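Long-range contacts in arginase (RocF) (Helicobacter pylori, PDB 4G3H), which probably hydrolyses L-arginine to urea and L-ornithine, using two manganese ions bound in each subunit: residues 232-237 and 279-284; 242-247 and 292-297. One frame throughout, in Å; residues are numbered along the deposited sequence.

Contact 1: 232-237 and 279-284; sequences SLDLDI and VTEYNP. With MN (manganese (II) ion), chain F; MN (manganese (II) ion), chain E.
Asp234 holds CG anti to its backbone N (chi1 -177°), whereas Asp236 sets CG in the crowded position between N and the carbonyl carbon (chi1 64°); these rotamers bring Asp234 to both manganese ions of the arginase fold and Asp236 to one. The frame is the parallel pairing of strands 228-234 and 274-280, the two strands of a beta-alpha-beta unit, at their C-terminal ends, where the metals sit. Two bonds define the pairing: Thr280 N donates to Leu233 O over 2.8 Å, nearly along the C=O axis, and Leu235 N donates to Thr280 O over 3.3 Å, longer but almost straight at 174°. The 3-10 segment starts at Leu235 itself, and Asp236 N reaches back 2.9 Å to Asp234 OD1, closing an Asx turn from above the carboxylate plane. With OD1 thus engaged, OD2 of Asp234 bridges the ions, 2.3 Å from the manganese of chain F and 2.5 Å from that of chain E; Asp116, His118 and Asp120 complete the two sites. Glu281, CG anti to its carbonyl carbon, crosses the Asp234 carboxylate obliquely, CB nearest OD1; a bend at chi2 turns its own carboxylate away, OE2 accepting from His91 N and staying 4.9 Å from Asp234 OD2, so the like charges are not in contact. On the sheet face opposite Asp234, Leu233 and Val279 lie side by side beneath helix 293-309. Leu235, its CG anti to the carbonyl carbon, sends CD1 to within 3.6 Å of Tyr282 CB. The second metal ligand here, Asp236 OD2, stands 2.1 Å from the manganese of chain F.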
loop_
_atom_site.group_PDB
_atom_site.type_symbol
_atom_site.label_atom_id
_atom_site.label_comp_id
_atom_site.label_asym_id
_atom_site.label_seq_id
_atom_site.Cartn_x
_atom_site.Cartn_y
_atom_site.Cartn_z
ATOM N N SER A 232 0.012 -2.702 -3.607
ATOM C CA SER A 232 -0.414 -1.684 -2.661
ATOM C C SER A 232 -1.520 -0.850 -3.294
ATOM O O SER A 232 -1.299 -0.163 -4.289
ATOM C CB SER A 232 0.766 -0.792 -2.276
ATOM O OG SER A 232 0.429 0.032 -1.179
ATOM N N LEU A 233 -2.708 -0.914 -2.706
ATOM C CA LEU A 233 -3.862 -0.193 -3.225
ATOM C C LEU A 233 -4.340 0.942 -2.330
ATOM O O LEU A 233 -4.730 0.718 -1.178
ATOM C CB LEU A 233 -5.036 -1.166 -3.459
ATOM C CG LEU A 233 -6.438 -0.534 -3.615
ATOM C CD1 LEU A 233 -6.461 0.400 -4.820
ATOM C CD2 LEU A 233 -7.496 -1.611 -3.763
ATOM N N ASP A 234 -4.325 2.152 -2.885
ATOM C CA ASP A 234 -4.793 3.354 -2.196
ATOM C C ASP A 234 -6.150 3.667 -2.834
ATOM O O ASP A 234 -6.231 3.917 -4.034
ATOM C CB ASP A 234 -3.827 4.520 -2.437
ATOM C CG ASP A 234 -4.234 5.785 -1.689
ATOM O OD1 ASP A 234 -5.450 6.026 -1.477
ATOM O OD2 ASP A 234 -3.325 6.554 -1.321
ATOM N N LEU A 235 -7.208 3.667 -2.034
ATOM C CA LEU A 235 -8.547 3.905 -2.549
ATOM C C LEU A 235 -8.756 5.236 -3.280
ATOM O O LEU A 235 -9.712 5.382 -4.042
ATOM C CB LEU A 235 -9.567 3.760 -1.412
ATOM C CG LEU A 235 -9.642 2.360 -0.775
ATOM C CD1 LEU A 235 -10.462 2.420 0.507
ATOM C CD2 LEU A 235 -10.249 1.361 -1.761
ATOM N N ASP A 236 -7.876 6.206 -3.065
ATOM C CA ASP A 236 -8.060 7.476 -3.751
ATOM C C ASP A 236 -7.743 7.376 -5.245
ATOM O O ASP A 236 -7.747 8.383 -5.955
ATOM C CB ASP A 236 -7.239 8.600 -3.095
ATOM C CG ASP A 236 -5.741 8.378 -3.180
ATOM O OD1 ASP A 236 -5.272 7.626 -4.061
ATOM O OD2 ASP A 236 -5.025 8.986 -2.363
ATOM N N ILE A 237 -7.467 6.162 -5.725
ATOM C CA ILE A 237 -7.203 5.990 -7.146
ATOM C C ILE A 237 -8.555 6.183 -7.827
ATOM O O ILE A 237 -8.636 6.569 -8.997
ATOM C CB ILE A 237 -6.634 4.591 -7.473
ATOM C CG1 ILE A 237 -6.379 4.480 -8.982
ATOM C CG2 ILE A 237 -7.581 3.513 -7.001
ATOM C CD1 ILE A 237 -5.660 3.206 -9.415
ATOM N N VAL A 279 -4.358 -2.648 1.321
ATOM C CA VAL A 279 -5.434 -1.740 0.907
ATOM C C VAL A 279 -5.423 -0.670 1.979
ATOM O O VAL A 279 -5.483 -0.972 3.170
ATOM C CB VAL A 279 -6.814 -2.442 0.835
ATOM C CG1 VAL A 279 -7.880 -1.441 0.386
ATOM C CG2 VAL A 279 -6.760 -3.599 -0.154
ATOM N N THR A 280 -5.341 0.585 1.563
ATOM C CA THR A 280 -5.206 1.665 2.525
ATOM C C THR A 280 -5.986 2.935 2.199
ATOM O O THR A 280 -6.586 3.063 1.134
ATOM C CB THR A 280 -3.707 2.025 2.641
ATOM O OG1 THR A 280 -3.478 2.861 3.779
ATOM C CG2 THR A 280 -3.255 2.756 1.373
ATOM N N GLU A 281 -5.957 3.871 3.143
ATOM C CA GLU A 281 -6.615 5.166 3.010
ATOM C C GLU A 281 -8.136 5.131 2.943
ATOM O O GLU A 281 -8.755 5.803 2.113
ATOM C CB GLU A 281 -6.057 5.920 1.796
ATOM C CG GLU A 281 -4.569 6.291 1.901
ATOM C CD GLU A 281 -4.259 7.246 3.054
ATOM O OE1 GLU A 281 -5.175 7.953 3.518
ATOM O OE2 GLU A 281 -3.091 7.304 3.489
ATOM N N TYR A 282 -8.743 4.324 3.801
ATOM C CA TYR A 282 -10.192 4.292 3.872
ATOM C C TYR A 282 -10.515 5.144 5.089
ATOM O O TYR A 282 -10.212 4.758 6.212
ATOM C CB TYR A 282 -10.721 2.877 4.079
ATOM C CG TYR A 282 -12.200 2.856 4.376
ATOM C CD1 TYR A 282 -13.100 3.528 3.551
ATOM C CD2 TYR A 282 -12.698 2.194 5.490
ATOM C CE1 TYR A 282 -14.458 3.549 3.830
ATOM C CE2 TYR A 282 -14.060 2.205 5.782
ATOM C CZ TYR A 282 -14.934 2.888 4.946
ATOM O OH TYR A 282 -16.279 2.921 5.224
ATOM N N ASN A 283 -11.098 6.316 4.861
ATOM C CA ASN A 283 -11.453 7.223 5.948
ATOM C C ASN A 283 -12.935 7.576 5.845
ATOM O O ASN A 283 -13.309 8.551 5.194
ATOM C CB ASN A 283 -10.615 8.500 5.872
ATOM C CG ASN A 283 -10.792 9.385 7.097
ATOM O OD1 ASN A 283 -11.822 9.330 7.772
ATOM N ND2 ASN A 283 -9.792 10.217 7.379
ATOM N N PRO A 284 -13.799 6.790 6.496
ATOM C CA PRO A 284 -15.242 7.036 6.458
ATOM C C PRO A 284 -15.705 8.335 7.120
ATOM O O PRO A 284 -16.784 8.833 6.803
ATOM C CB PRO A 284 -15.816 5.800 7.150
ATOM C CG PRO A 284 -14.776 5.485 8.168
ATOM C CD PRO A 284 -13.484 5.652 7.379
HETATM MN MN MN F . -2.968 8.551 -2.467
HETATM MN MN MN E . -0.869 6.885 -1.291
#

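Contact 2: 242-247 and 292-297; sequences LFTSTG and NEEEKQ
From the first turn of helix 293-309 in the arginase fold, Glu294 reaches across to the loop that follows strand 228-234 and binds it through its carboxylate. Its CB packs 3.7 Å from CE1 of Phe243, approaching the ring obliquely. With CG anti to the carbonyl carbon (chi1 -58°) and the chain extended beyond it (chi2 175°), CG passes Phe243 CD1 and delivers CD to the turn at Thr244 and Ser245. There OE2 accepts twice from one residue: Thr244 N, 2.7 Å away, comes from above the carboxylate plane, and Thr244 OG1, also at 2.7 Å, meets OE2 at its syn lone pair. OE1 takes the hydroxyl of Ser245, the centre of an inverse gamma turn, with OG only 2.5 Å away and again above the plane. Three donors from adjacent residues therefore fix both oxygens and the rotation of this buried group. Ser287 OG adds a hydrogen bond to OE1, and Lys289 forms a weak, long ion pair with OE2; donors and cation together would be expected to favour the ionised carboxylate. Phe243, CG anti to its backbone N, presents its ring edge to the helix, with Glu294 O and Gln297 OE1 both in the ring plane. Gln297 runs past it in the opposite direction, and a water joins the two segments, donating to Leu242 O and, over 2.6 Å, to Gln297 OE1.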
loop_
_atom_site.group_PDB
_atom_site.type_symbol
_atom_site.label_atom_id
_atom_site.label_comp_id
_atom_site.label_asym_id
_atom_site.label_seq_id
_atom_site.Cartn_x
_atom_site.Cartn_y
_atom_site.Cartn_z
ATOM N N LEU A 242 -16.642 10.427 -7.109
ATOM C CA LEU A 242 -17.337 9.156 -6.936
ATOM C C LEU A 242 -17.086 8.502 -5.573
ATOM O O LEU A 242 -18.001 7.914 -4.994
ATOM C CB LEU A 242 -16.943 8.186 -8.060
ATOM C CG LEU A 242 -17.625 8.337 -9.432
ATOM C CD1 LEU A 242 -17.701 9.795 -9.844
ATOM C CD2 LEU A 242 -16.856 7.528 -10.472
ATOM N N PHE A 243 -15.858 8.602 -5.066
ATOM C CA PHE A 243 -15.517 7.999 -3.775
ATOM C C PHE A 243 -14.955 9.075 -2.861
ATOM O O PHE A 243 -13.880 9.618 -3.114
ATOM C CB PHE A 243 -14.484 6.887 -3.960
ATOM C CG PHE A 243 -14.290 6.036 -2.740
ATOM C CD1 PHE A 243 -15.209 5.038 -2.415
ATOM C CD2 PHE A 243 -13.200 6.240 -1.902
ATOM C CE1 PHE A 243 -15.044 4.252 -1.272
ATOM C CE2 PHE A 243 -13.028 5.457 -0.755
ATOM C CZ PHE A 243 -13.951 4.466 -0.443
ATOM N N THR A 244 -15.674 9.373 -1.784
ATOM C CA THR A 244 -15.252 10.433 -0.880
ATOM C C THR A 244 -14.715 10.008 0.483
ATOM O O THR A 244 -14.237 10.849 1.243
ATOM C CB THR A 244 -16.409 11.436 -0.660
ATOM O OG1 THR A 244 -17.456 10.803 0.093
ATOM C CG2 THR A 244 -16.972 11.900 -2.011
ATOM N N SER A 245 -14.783 8.719 0.798
ATOM C CA SER A 245 -14.289 8.246 2.090
ATOM C C SER A 245 -12.773 8.052 2.106
ATOM O O SER A 245 -12.273 6.988 2.471
ATOM C CB SER A 245 -14.987 6.942 2.476
ATOM O OG SER A 245 -16.354 7.181 2.758
ATOM N N THR A 246 -12.050 9.093 1.711
ATOM C CA THR A 246 -10.599 9.051 1.676
ATOM C C THR A 246 -10.074 10.463 1.956
ATOM O O THR A 246 -10.697 11.460 1.575
ATOM C CB THR A 246 -10.098 8.517 0.303
ATOM O OG1 THR A 246 -8.710 8.185 0.396
ATOM C CG2 THR A 246 -10.302 9.548 -0.794
ATOM N N GLY A 247 -8.931 10.541 2.627
ATOM C CA GLY A 247 -8.351 11.821 2.996
ATOM C C GLY A 247 -7.954 12.817 1.923
ATOM O O GLY A 247 -8.154 14.018 2.097
ATOM N N ASN A 292 -24.589 3.830 3.086
ATOM C CA ASN A 292 -23.667 2.706 3.165
ATOM C C ASN A 292 -22.904 2.459 1.869
ATOM O O ASN A 292 -22.042 1.588 1.816
ATOM C CB ASN A 292 -24.451 1.440 3.507
ATOM C CG ASN A 292 -24.034 0.833 4.818
ATOM O OD1 ASN A 292 -24.492 -0.248 5.184
ATOM N ND2 ASN A 292 -23.163 1.525 5.542
ATOM N N GLU A 293 -23.231 3.217 0.829
ATOM C CA GLU A 293 -22.608 3.051 -0.477
ATOM C C GLU A 293 -21.096 2.843 -0.533
ATOM O O GLU A 293 -20.622 1.831 -1.057
ATOM C CB GLU A 293 -22.974 4.221 -1.389
ATOM C CG GLU A 293 -24.417 4.216 -1.856
ATOM C CD GLU A 293 -24.619 5.041 -3.113
ATOM O OE1 GLU A 293 -24.009 4.702 -4.150
ATOM O OE2 GLU A 293 -25.383 6.029 -3.068
ATOM N N GLU A 294 -20.335 3.795 -0.010
ATOM C CA GLU A 294 -18.887 3.697 -0.064
ATOM C C GLU A 294 -18.316 2.543 0.762
ATOM O O GLU A 294 -17.394 1.849 0.318
ATOM C CB GLU A 294 -18.269 5.031 0.347
ATOM C CG GLU A 294 -18.751 6.164 -0.544
ATOM C CD GLU A 294 -18.263 7.528 -0.111
ATOM O OE1 GLU A 294 -18.142 7.768 1.108
ATOM O OE2 GLU A 294 -18.021 8.375 -0.993
ATOM N N GLU A 295 -18.863 2.317 1.950
ATOM C CA GLU A 295 -18.358 1.224 2.755
ATOM C C GLU A 295 -18.591 -0.087 2.010
ATOM O O GLU A 295 -17.716 -0.963 1.972
ATOM C CB GLU A 295 -19.040 1.195 4.122
ATOM C CG GLU A 295 -18.505 0.093 5.016
ATOM C CD GLU A 295 -18.940 0.241 6.451
ATOM O OE1 GLU A 295 -18.515 1.220 7.100
ATOM O OE2 GLU A 295 -19.708 -0.618 6.927
ATOM N N LYS A 296 -19.768 -0.218 1.406
ATOM C CA LYS A 296 -20.095 -1.419 0.653
ATOM C C LYS A 296 -19.115 -1.612 -0.507
ATOM O O LYS A 296 -18.723 -2.735 -0.819
ATOM C CB LYS A 296 -21.530 -1.354 0.114
ATOM C CG LYS A 296 -22.604 -1.510 1.187
ATOM C CD LYS A 296 -23.972 -1.838 0.590
ATOM C CE LYS A 296 -24.570 -0.665 -0.174
ATOM N NZ LYS A 296 -24.944 0.464 0.728
ATOM N N GLN A 297 -18.718 -0.518 -1.141
ATOM C CA GLN A 297 -17.784 -0.614 -2.254
ATOM C C GLN A 297 -16.424 -1.140 -1.800
ATOM O O GLN A 297 -15.841 -2.008 -2.451
ATOM C CB GLN A 297 -17.635 0.747 -2.938
ATOM C CG GLN A 297 -18.902 1.178 -3.659
ATOM C CD GLN A 297 -18.757 2.507 -4.369
ATOM O OE1 GLN A 297 -18.335 3.495 -3.775
ATOM N NE2 GLN A 297 -19.121 2.539 -5.645
HETATM O O HOH W 1 -19.634 5.798 -3.728
#

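How the contacts relate
The centres of contacts 1 and 2 lie about 8 and 18 Å from the centre of the chain. Both are mostly buried: six of seven touching residues in contact 1, four of six in contact 2, where Leu242 is exposed. Strand 228-234 leads into the loop of contact 2 and strand 274-280 into helix 293-309, so their segments alternate in sequence. Contact 1 combines main-chain strand bonds, apolar packing and metal ligation; contact 2 rests on one carboxylate gripped by a backbone N-H and two hydroxyls, with a water bridge and the Phe243 ring beside it. Asn283 N to Ser245 O (2.7 Å) and Glu281 O to Thr246 OG1 (2.9 Å), both probable hydrogen bonds, tie 279-284 to 242-247.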